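Long-range contacts in possible substrate binding protein of ABC transporter system (Rhodopseudomonas palustris, PDB 3N0X), which probably serves as the periplasmic ligand-binding component of an ABC transporter that takes up branched-chain amino acids or related compounds: residues A130-Q140 against G157-T168; G252-I260 against P280-G288. All blocks are in the same frame, centred on the assembly; numbering follows the deposited sequence. Where two conformers were deposited one is given.

Contact 1: A130-Q140 against G157-T168; sequences AISNAVAIGKQ and GVAAFKEALAKT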
loop_
_atom_site.group_PDB
_atom_site.type_symbol
_atom_site.label_atom_id
_atom_site.label_comp_id
_atom_site.label_asym_id
_atom_site.label_seq_id
_atom_site.Cartn_x
_atom_site.Cartn_y
_atom_site.Cartn_z
ATOM N N ALA A 130 6.311 2.887 5.925
ATOM C CA ALA A 130 7.423 3.481 6.615
ATOM C C ALA A 130 8.203 2.461 7.427
ATOM O O ALA A 130 9.425 2.445 7.410
ATOM C CB ALA A 130 6.897 4.650 7.515
ATOM N N ILE A 131 7.477 1.597 8.132
ATOM C CA ILE A 131 8.090 0.587 8.941
ATOM C C ILE A 131 8.896 -0.423 8.110
ATOM O O ILE A 131 10.026 -0.790 8.469
ATOM C CB ILE A 131 7.003 -0.107 9.825
ATOM C CG1 ILE A 131 6.502 0.877 10.867
ATOM C CG2 ILE A 131 7.551 -1.367 10.479
ATOM C CD1 ILE A 131 5.180 0.470 11.561
ATOM N N SER A 132 8.305 -0.901 7.020
ATOM C CA SER A 132 9.018 -1.807 6.152
ATOM C C SER A 132 10.345 -1.187 5.677
ATOM O O SER A 132 11.347 -1.885 5.561
ATOM C CB SER A 132 8.155 -2.225 4.948
ATOM O OG SER A 132 7.854 -1.138 4.082
ATOM N N ASN A 133 10.353 0.098 5.357
ATOM C CA ASN A 133 11.604 0.762 4.983
ATOM C C ASN A 133 12.653 0.756 6.083
ATOM O O ASN A 133 13.822 0.483 5.847
ATOM C CB ASN A 133 11.328 2.170 4.447
ATOM C CG ASN A 133 10.936 2.153 2.994
ATOM O OD1 ASN A 133 11.813 2.285 2.118
ATOM N ND2 ASN A 133 9.652 1.945 2.707
ATOM N N ALA A 134 12.223 1.023 7.314
ATOM C CA ALA A 134 13.151 1.026 8.446
ATOM C C ALA A 134 13.738 -0.355 8.679
ATOM O O ALA A 134 14.942 -0.500 8.914
ATOM C CB ALA A 134 12.451 1.533 9.722
ATOM N N VAL A 135 12.894 -1.396 8.616
ATOM C CA VAL A 135 13.331 -2.764 8.808
ATOM C C VAL A 135 14.253 -3.186 7.640
ATOM O O VAL A 135 15.249 -3.918 7.862
ATOM C CB VAL A 135 12.104 -3.708 8.956
ATOM C CG1 VAL A 135 12.505 -5.181 8.870
ATOM C CG2 VAL A 135 11.351 -3.366 10.263
ATOM N N ALA A 136 13.969 -2.705 6.430
ATOM C CA ALA A 136 14.786 -3.048 5.282
ATOM C C ALA A 136 16.215 -2.495 5.430
ATOM O O ALA A 136 17.192 -3.250 5.271
ATOM C CB ALA A 136 14.159 -2.490 3.989
ATOM N N ILE A 137 16.341 -1.204 5.756
ATOM C CA ILE A 137 17.650 -0.555 5.670
ATOM C C ILE A 137 18.381 -0.388 6.996
ATOM O O ILE A 137 19.556 -0.085 7.029
ATOM C CB ILE A 137 17.550 0.805 4.946
ATOM C CG1 ILE A 137 16.849 1.875 5.812
ATOM C CG2 ILE A 137 16.815 0.624 3.589
ATOM C CD1 ILE A 137 16.826 3.299 5.157
ATOM N N GLY A 138 17.663 -0.556 8.091
ATOM C CA GLY A 138 18.253 -0.389 9.423
ATOM C C GLY A 138 19.041 -1.591 9.889
ATOM O O GLY A 138 18.510 -2.687 10.035
ATOM N N LYS A 139 20.324 -1.402 10.111
ATOM C CA LYS A 139 21.171 -2.478 10.636
ATOM C C LYS A 139 22.254 -1.834 11.480
ATOM O O LYS A 139 22.494 -0.612 11.423
ATOM C CB LYS A 139 21.848 -3.247 9.482
ATOM C CG LYS A 139 20.922 -3.700 8.311
ATOM C CD LYS A 139 19.998 -4.875 8.642
ATOM C CE LYS A 139 18.776 -4.898 7.723
ATOM N NZ LYS A 139 19.101 -5.295 6.302
ATOM N N GLN A 140 22.946 -2.665 12.247
ATOM C CA GLN A 140 24.103 -2.187 12.965
ATOM C C GLN A 140 25.118 -1.621 11.954
ATOM O O GLN A 140 25.307 -2.163 10.860
ATOM C CB GLN A 140 24.727 -3.364 13.742
ATOM C CG GLN A 140 25.763 -2.912 14.715
ATOM C CD GLN A 140 25.168 -2.052 15.830
ATOM O OE1 GLN A 140 24.298 -2.507 16.583
ATOM N NE2 GLN A 140 25.639 -0.810 15.939
ATOM N N GLY A 157 4.853 9.531 9.035
ATOM C CA GLY A 157 5.659 8.494 8.369
ATOM C C GLY A 157 7.023 8.396 9.019
ATOM O O GLY A 157 7.508 7.308 9.337
ATOM N N VAL A 158 7.666 9.536 9.239
ATOM C CA VAL A 158 8.981 9.500 9.900
ATOM C C VAL A 158 8.851 9.012 11.329
ATOM O O VAL A 158 9.690 8.245 11.794
ATOM C CB VAL A 158 9.725 10.832 9.820
ATOM C CG1 VAL A 158 11.013 10.807 10.722
ATOM C CG2 VAL A 158 10.087 11.193 8.376
ATOM N N ALA A 159 7.766 9.376 12.021
ATOM C CA ALA A 159 7.575 8.858 13.368
ATOM C C ALA A 159 7.540 7.347 13.392
ATOM O O ALA A 159 8.158 6.694 14.247
ATOM C CB ALA A 159 6.299 9.465 14.025
ATOM N N ALA A 160 6.796 6.756 12.465
ATOM C CA ALA A 160 6.673 5.287 12.374
ATOM C C ALA A 160 8.012 4.618 12.024
ATOM O O ALA A 160 8.410 3.595 12.594
ATOM C CB ALA A 160 5.586 4.908 11.377
ATOM N N PHE A 161 8.702 5.228 11.059
ATOM C CA PHE A 161 10.025 4.785 10.658
ATOM C C PHE A 161 10.980 4.790 11.850
ATOM O O PHE A 161 11.706 3.814 12.054
ATOM C CB PHE A 161 10.511 5.716 9.507
ATOM C CG PHE A 161 11.894 5.456 9.005
ATOM C CD1 PHE A 161 12.990 6.083 9.577
ATOM C CD2 PHE A 161 12.099 4.625 7.893
ATOM C CE1 PHE A 161 14.272 5.866 9.075
ATOM C CE2 PHE A 161 13.376 4.439 7.365
ATOM C CZ PHE A 161 14.479 5.032 7.985
ATOM N N LYS A 162 11.002 5.912 12.598
ATOM C CA LYS A 162 11.923 6.139 13.733
ATOM C C LYS A 162 11.697 5.111 14.836
ATOM O O LYS A 162 12.628 4.540 15.365
ATOM C CB LYS A 162 11.734 7.559 14.267
ATOM C CG LYS A 162 12.497 7.937 15.526
ATOM C CD LYS A 162 12.185 9.410 15.792
ATOM C CE LYS A 162 12.965 9.988 16.953
ATOM N NZ LYS A 162 12.641 11.446 17.032
ATOM N N GLU A 163 10.445 4.829 15.126
ATOM C CA GLU A 163 10.150 3.842 16.152
ATOM C C GLU A 163 10.624 2.443 15.730
ATOM O O GLU A 163 11.233 1.729 16.543
ATOM C CB GLU A 163 8.677 3.907 16.538
ATOM C CG GLU A 163 8.237 2.880 17.578
ATOM C CD GLU A 163 8.926 3.002 18.943
ATOM O OE1 GLU A 163 9.405 4.101 19.321
ATOM O OE2 GLU A 163 8.964 1.974 19.654
ATOM N N ALA A 164 10.362 2.029 14.476
ATOM C CA ALA A 164 10.874 0.748 13.999
ATOM C C ALA A 164 12.397 0.678 13.942
ATOM O O ALA A 164 13.009 -0.369 14.179
ATOM C CB ALA A 164 10.264 0.407 12.603
ATOM N N LEU A 165 13.011 1.795 13.566
ATOM C CA LEU A 165 14.442 1.844 13.396
ATOM C C LEU A 165 15.150 1.590 14.705
ATOM O O LEU A 165 16.253 1.036 14.704
ATOM C CB LEU A 165 14.870 3.177 12.806
ATOM C CG LEU A 165 16.291 3.177 12.226
ATOM C CD1 LEU A 165 16.250 2.529 10.817
ATOM C CD2 LEU A 165 16.854 4.634 12.174
ATOM N N ALA A 166 14.517 1.986 15.807
ATOM C CA ALA A 166 15.158 1.894 17.136
ATOM C C ALA A 166 15.550 0.474 17.525
ATOM O O ALA A 166 16.541 0.272 18.211
ATOM C CB ALA A 166 14.265 2.561 18.229
ATOM N N LYS A 167 14.830 -0.518 17.016
ATOM C CA LYS A 167 15.084 -1.893 17.353
ATOM C C LYS A 167 16.072 -2.573 16.374
ATOM O O LYS A 167 16.453 -3.726 16.579
ATOM C CB LYS A 167 13.737 -2.635 17.398
ATOM C CG LYS A 167 12.531 -1.679 17.634
ATOM N N THR A 168 16.524 -1.850 15.346
ATOM C CA THR A 168 17.327 -2.445 14.283
ATOM C C THR A 168 18.841 -2.383 14.469
ATOM O O THR A 168 19.572 -3.077 13.752
ATOM C CB THR A 168 17.065 -1.750 12.917
ATOM O OG1 THR A 168 17.604 -0.406 12.913
ATOM C CG2 THR A 168 15.559 -1.742 12.567
#
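F161 meets the 130-137 helix as a knob, its side chain sitting among A130, N133, A134 and I137, which span about two turns. Its chi1 of 177° turns CG away from the backbone N and beside the carbonyl carbon, bringing the ring to A130 and A134. The methyl of A134 lies over one face, its CB 4.0 Å from the centroid of the F161 ring and 26° off the normal: a CH-pi contact displaced toward the CD2 rim. The edge of the same ring receives A130 O, which is 3.5 Å from F161 CD2, and CD1 of I137, whose side chain crosses that of F161 at about a right angle.

Alanines bring the helices together beside F161. A134 CB sits 3.8 Å from A164 CB, and A130 CB approaches G157 O at 3.3 Å. I131 divides its branches, CG1 leaning on A160 and CG2 on the A164 methyl. The short side chains are consistent with helix axes only 7.8 Å apart, crossing at -37° and running broadly the same way.

T168, covered nearly as much as F161, meets G138, the first residue after helix 130-137 to leave helical phi/psi: its CB is 3.4 Å from G138 O, and L165 CD1 touches G138 CA. T168 OG1 bonds L165 O at 2.7 Å, in the carbonyl plane on a lone pair. T168 N donates there too, so L165 O accepts twice at the type I turn L165-T168; OG1 is also bonded to A170 N.

W206 stacks with F161 and hydrogen-bonds N133 OD1, whereas N133 ND2 bonds D129 O. No hydrogen bond joins the two segments. The contact therefore depends on close apolar fit between neighbouring helices of an alpha/beta lobe, while the bonds of T168 OG1 and N133 run within a segment or elsewhere in the chain.

Contact 2: G252-I260 against P280-G288; sequences GATYYYYDI and PPDFFTAGG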
loop_
_atom_site.group_PDB
_atom_site.type_symbol
_atom_site.label_atom_id
_atom_site.label_comp_id
_atom_site.label_asym_id
_atom_site.label_seq_id
_atom_site.Cartn_x
_atom_site.Cartn_y
_atom_site.Cartn_z
ATOM N N GLY A 252 15.406 0.153 -0.583
ATOM C CA GLY A 252 14.253 0.566 0.157
ATOM C C GLY A 252 13.317 -0.594 0.313
ATOM O O GLY A 252 13.687 -1.755 0.003
ATOM N N ALA A 253 12.075 -0.287 0.695
ATOM C CA ALA A 253 11.039 -1.298 0.710
ATOM C C ALA A 253 9.829 -0.872 -0.071
ATOM O O ALA A 253 9.539 0.312 -0.181
ATOM C CB ALA A 253 10.626 -1.629 2.154
ATOM N N THR A 254 9.140 -1.867 -0.629
ATOM C CA THR A 254 7.953 -1.666 -1.440
ATOM C C THR A 254 6.805 -2.608 -1.077
ATOM O O THR A 254 6.996 -3.732 -0.600
ATOM C CB THR A 254 8.287 -1.784 -2.964
ATOM O OG1 THR A 254 7.195 -1.220 -3.725
ATOM C CG2 THR A 254 8.626 -3.233 -3.381
ATOM N N TYR A 255 5.599 -2.133 -1.358
ATOM C CA TYR A 255 4.385 -2.933 -1.195
ATOM C C TYR A 255 4.332 -4.089 -2.209
ATOM O O TYR A 255 3.816 -5.164 -1.918
ATOM C CB TYR A 255 3.170 -1.987 -1.400
ATOM C CG TYR A 255 1.822 -2.648 -1.677
ATOM C CD1 TYR A 255 1.093 -3.308 -0.682
ATOM C CD2 TYR A 255 1.268 -2.566 -2.917
ATOM C CE1 TYR A 255 -0.149 -3.881 -0.952
ATOM C CE2 TYR A 255 0.072 -3.189 -3.207
ATOM C CZ TYR A 255 -0.659 -3.807 -2.215
ATOM O OH TYR A 255 -1.887 -4.368 -2.509
ATOM N N TYR A 256 4.814 -3.843 -3.415
ATOM C CA TYR A 256 4.701 -4.788 -4.514
ATOM C C TYR A 256 5.628 -4.413 -5.666
ATOM O O TYR A 256 5.893 -3.244 -5.913
ATOM C CB TYR A 256 3.262 -4.834 -5.042
ATOM C CG TYR A 256 2.981 -5.903 -6.110
ATOM C CD1 TYR A 256 2.809 -7.255 -5.777
ATOM C CD2 TYR A 256 2.843 -5.544 -7.448
ATOM C CE1 TYR A 256 2.523 -8.195 -6.767
ATOM C CE2 TYR A 256 2.561 -6.464 -8.425
ATOM C CZ TYR A 256 2.434 -7.809 -8.074
ATOM O OH TYR A 256 2.150 -8.706 -9.081
ATOM N N TYR A 257 6.126 -5.434 -6.355
ATOM C CA TYR A 257 6.751 -5.306 -7.688
ATOM C C TYR A 257 6.463 -6.649 -8.334
ATOM O O TYR A 257 6.702 -7.673 -7.716
ATOM C CB TYR A 257 8.249 -4.974 -7.620
ATOM C CG TYR A 257 8.878 -4.860 -8.976
ATOM C CD1 TYR A 257 8.700 -3.719 -9.732
ATOM C CD2 TYR A 257 9.614 -5.891 -9.515
ATOM C CE1 TYR A 257 9.262 -3.607 -10.995
ATOM C CE2 TYR A 257 10.193 -5.799 -10.752
ATOM C CZ TYR A 257 10.003 -4.667 -11.498
ATOM O OH TYR A 257 10.552 -4.611 -12.758
ATOM N N TYR A 258 5.938 -6.636 -9.552
ATOM C CA TYR A 258 5.404 -7.853 -10.164
ATOM C C TYR A 258 6.348 -9.051 -10.146
ATOM O O TYR A 258 5.899 -10.179 -9.980
ATOM C CB TYR A 258 4.905 -7.591 -11.592
ATOM C CG TYR A 258 5.954 -7.154 -12.596
ATOM C CD1 TYR A 258 6.347 -5.824 -12.690
ATOM C CD2 TYR A 258 6.518 -8.067 -13.472
ATOM C CE1 TYR A 258 7.309 -5.416 -13.633
ATOM C CE2 TYR A 258 7.472 -7.672 -14.417
ATOM C CZ TYR A 258 7.866 -6.348 -14.489
ATOM O OH TYR A 258 8.842 -5.970 -15.418
ATOM N N ASP A 259 7.643 -8.813 -10.353
ATOM C CA ASP A 259 8.580 -9.921 -10.536
ATOM C C ASP A 259 9.154 -10.403 -9.225
ATOM O O ASP A 259 9.931 -11.348 -9.216
ATOM C CB ASP A 259 9.719 -9.537 -11.503
ATOM C CG ASP A 259 10.401 -10.760 -12.158
ATOM O OD1 ASP A 259 9.690 -11.690 -12.575
ATOM O OD2 ASP A 259 11.650 -10.761 -12.301
ATOM N N ILE A 260 8.774 -9.788 -8.089
ATOM C CA ILE A 260 9.310 -10.264 -6.812
ATOM C C ILE A 260 8.598 -11.487 -6.191
ATOM O O ILE A 260 9.242 -12.501 -5.909
ATOM C CB ILE A 260 9.491 -9.128 -5.776
ATOM C CG1 ILE A 260 10.628 -8.191 -6.220
ATOM C CG2 ILE A 260 9.804 -9.663 -4.383
ATOM C CD1 ILE A 260 10.879 -7.039 -5.251
ATOM N N PRO A 280 2.636 -5.661 -17.248
ATOM C CA PRO A 280 2.563 -6.333 -15.959
ATOM C C PRO A 280 1.547 -5.708 -14.998
ATOM O O PRO A 280 1.124 -4.519 -15.176
ATOM C CB PRO A 280 3.978 -6.195 -15.400
ATOM C CG PRO A 280 4.653 -5.168 -16.221
ATOM C CD PRO A 280 3.783 -4.747 -17.333
ATOM N N PRO A 281 1.121 -6.502 -13.992
ATOM C CA PRO A 281 0.291 -5.967 -12.939
ATOM C C PRO A 281 1.071 -4.969 -12.100
ATOM O O PRO A 281 2.288 -5.098 -11.954
ATOM C CB PRO A 281 -0.072 -7.198 -12.108
ATOM C CG PRO A 281 1.017 -8.171 -12.344
ATOM C CD PRO A 281 1.534 -7.902 -13.737
ATOM N N ASP A 282 0.349 -4.022 -11.523
ATOM C CA ASP A 282 0.926 -2.981 -10.634
ATOM C C ASP A 282 0.265 -3.053 -9.234
ATOM O O ASP A 282 -0.531 -3.972 -8.932
ATOM C CB ASP A 282 0.754 -1.617 -11.328
ATOM C CG ASP A 282 1.870 -0.570 -10.972
ATOM O OD1 ASP A 282 2.530 -0.694 -9.911
ATOM O OD2 ASP A 282 2.009 0.402 -11.784
ATOM N N PHE A 283 0.610 -2.094 -8.361
ATOM C CA PHE A 283 0.083 -2.050 -6.986
ATOM C C PHE A 283 -1.414 -2.324 -6.945
ATOM O O PHE A 283 -1.907 -3.116 -6.138
ATOM C CB PHE A 283 0.265 -0.650 -6.343
ATOM C CG PHE A 283 1.636 -0.354 -5.737
ATOM C CD1 PHE A 283 2.812 -0.974 -6.138
ATOM C CD2 PHE A 283 1.725 0.627 -4.766
ATOM C CE1 PHE A 283 4.051 -0.603 -5.555
ATOM C CE2 PHE A 283 2.928 0.930 -4.152
ATOM C CZ PHE A 283 4.088 0.332 -4.571
ATOM N N PHE A 284 -2.137 -1.567 -7.751
ATOM C CA PHE A 284 -3.584 -1.534 -7.638
ATOM C C PHE A 284 -4.204 -2.846 -8.082
ATOM O O PHE A 284 -5.216 -3.320 -7.522
ATOM C CB PHE A 284 -4.127 -0.304 -8.381
ATOM C CG PHE A 284 -3.613 0.967 -7.812
ATOM C CD1 PHE A 284 -4.175 1.492 -6.675
ATOM C CD2 PHE A 284 -2.591 1.662 -8.432
ATOM C CE1 PHE A 284 -3.691 2.679 -6.116
ATOM C CE2 PHE A 284 -2.070 2.801 -7.849
ATOM C CZ PHE A 284 -2.608 3.310 -6.704
ATOM N N THR A 285 -3.577 -3.452 -9.068
ATOM C CA THR A 285 -4.004 -4.740 -9.574
ATOM C C THR A 285 -3.839 -5.782 -8.472
ATOM O O THR A 285 -4.745 -6.583 -8.170
ATOM C CB THR A 285 -3.123 -5.195 -10.728
ATOM O OG1 THR A 285 -2.774 -4.085 -11.575
ATOM C CG2 THR A 285 -3.854 -6.264 -11.534
ATOM N N ALA A 286 -2.668 -5.804 -7.855
ATOM C CA ALA A 286 -2.385 -6.747 -6.800
ATOM C C ALA A 286 -3.335 -6.563 -5.609
ATOM O O ALA A 286 -3.823 -7.520 -5.027
ATOM C CB ALA A 286 -0.895 -6.633 -6.326
ATOM N N GLY A 287 -3.599 -5.321 -5.251
ATOM C CA GLY A 287 -4.528 -5.040 -4.171
ATOM C C GLY A 287 -5.976 -5.390 -4.455
ATOM O O GLY A 287 -6.677 -5.935 -3.592
ATOM N N GLY A 288 -6.424 -5.159 -5.681
ATOM C CA GLY A 288 -7.787 -5.543 -6.031
ATOM C C GLY A 288 -7.961 -7.038 -5.966
ATOM O O GLY A 288 -8.986 -7.536 -5.533
HETATM O O HOH W 1 4.662 -4.281 -10.531
#
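Y256 and F283 make the closest backbone approach, CA to CA 5.9 Å, where the chain leaving strand 252-254 passes the first turn of helix 283-288; no direct hydrogen bond links the segments.

Aromatic rings do most of the joining. The Y255 edge points at the F283 face in a T-shaped pair, centroids 5.1 Å apart and planes at 67°, with Y255 CD2 leading. The F283 edge meets Y256 O, 3.2 Å from CE1, so this ring is engaged on both face and rim. A286 CB makes a CH-pi contact over the centre of the Y256 ring, 3.7 Å from its centroid and 7° off the normal, while Y256 OH reaches P281 CG and bonds N266 OD1. P280 CB makes another with Y258, 3.5 Å from the ring centroid, and Y257 CE2 lies over the opposite face. One water bridges the backbones, accepting from Y258 N and donating to P281 O, each at 2.9 Å. At the tip of Y255, OH lies 3.2 Å from G287 CA.

A glycerol, probably from crystallisation, lies about 4 Å from the F283 side chain. Helix 264-277 packs V270 against Y256 and P281. Strand 251-254 pairs with strand 335-345 in one lobe, whereas F284 and T285 of helix 283-302 touch Q23 of helix 18-35 in the other, so the contact probably spans the two lobes of the periplasmic-binding-protein fold.

Both contacts are largely buried, but contact 2 lies nearer the centre of the chain, about 9 Å from it between centres against 17 Å for contact 1. Contact 1 pairs two helices through alanines and one inserted phenylalanine; contact 2 joins a strand's exit loop to a helix start with aromatic rings, prolines and a bridging water, over a slightly smaller buried area. They share no helix or strand, and their centres are about 21 Å apart, yet they touch: N133 OD1 lies 3.0 Å from A253 N in a probable hydrogen bond, and S132 and A136 pack on A253. Helix 126-137 thus carries different partners on different faces, F161 in contact 1 and strand 251-254 of contact 2.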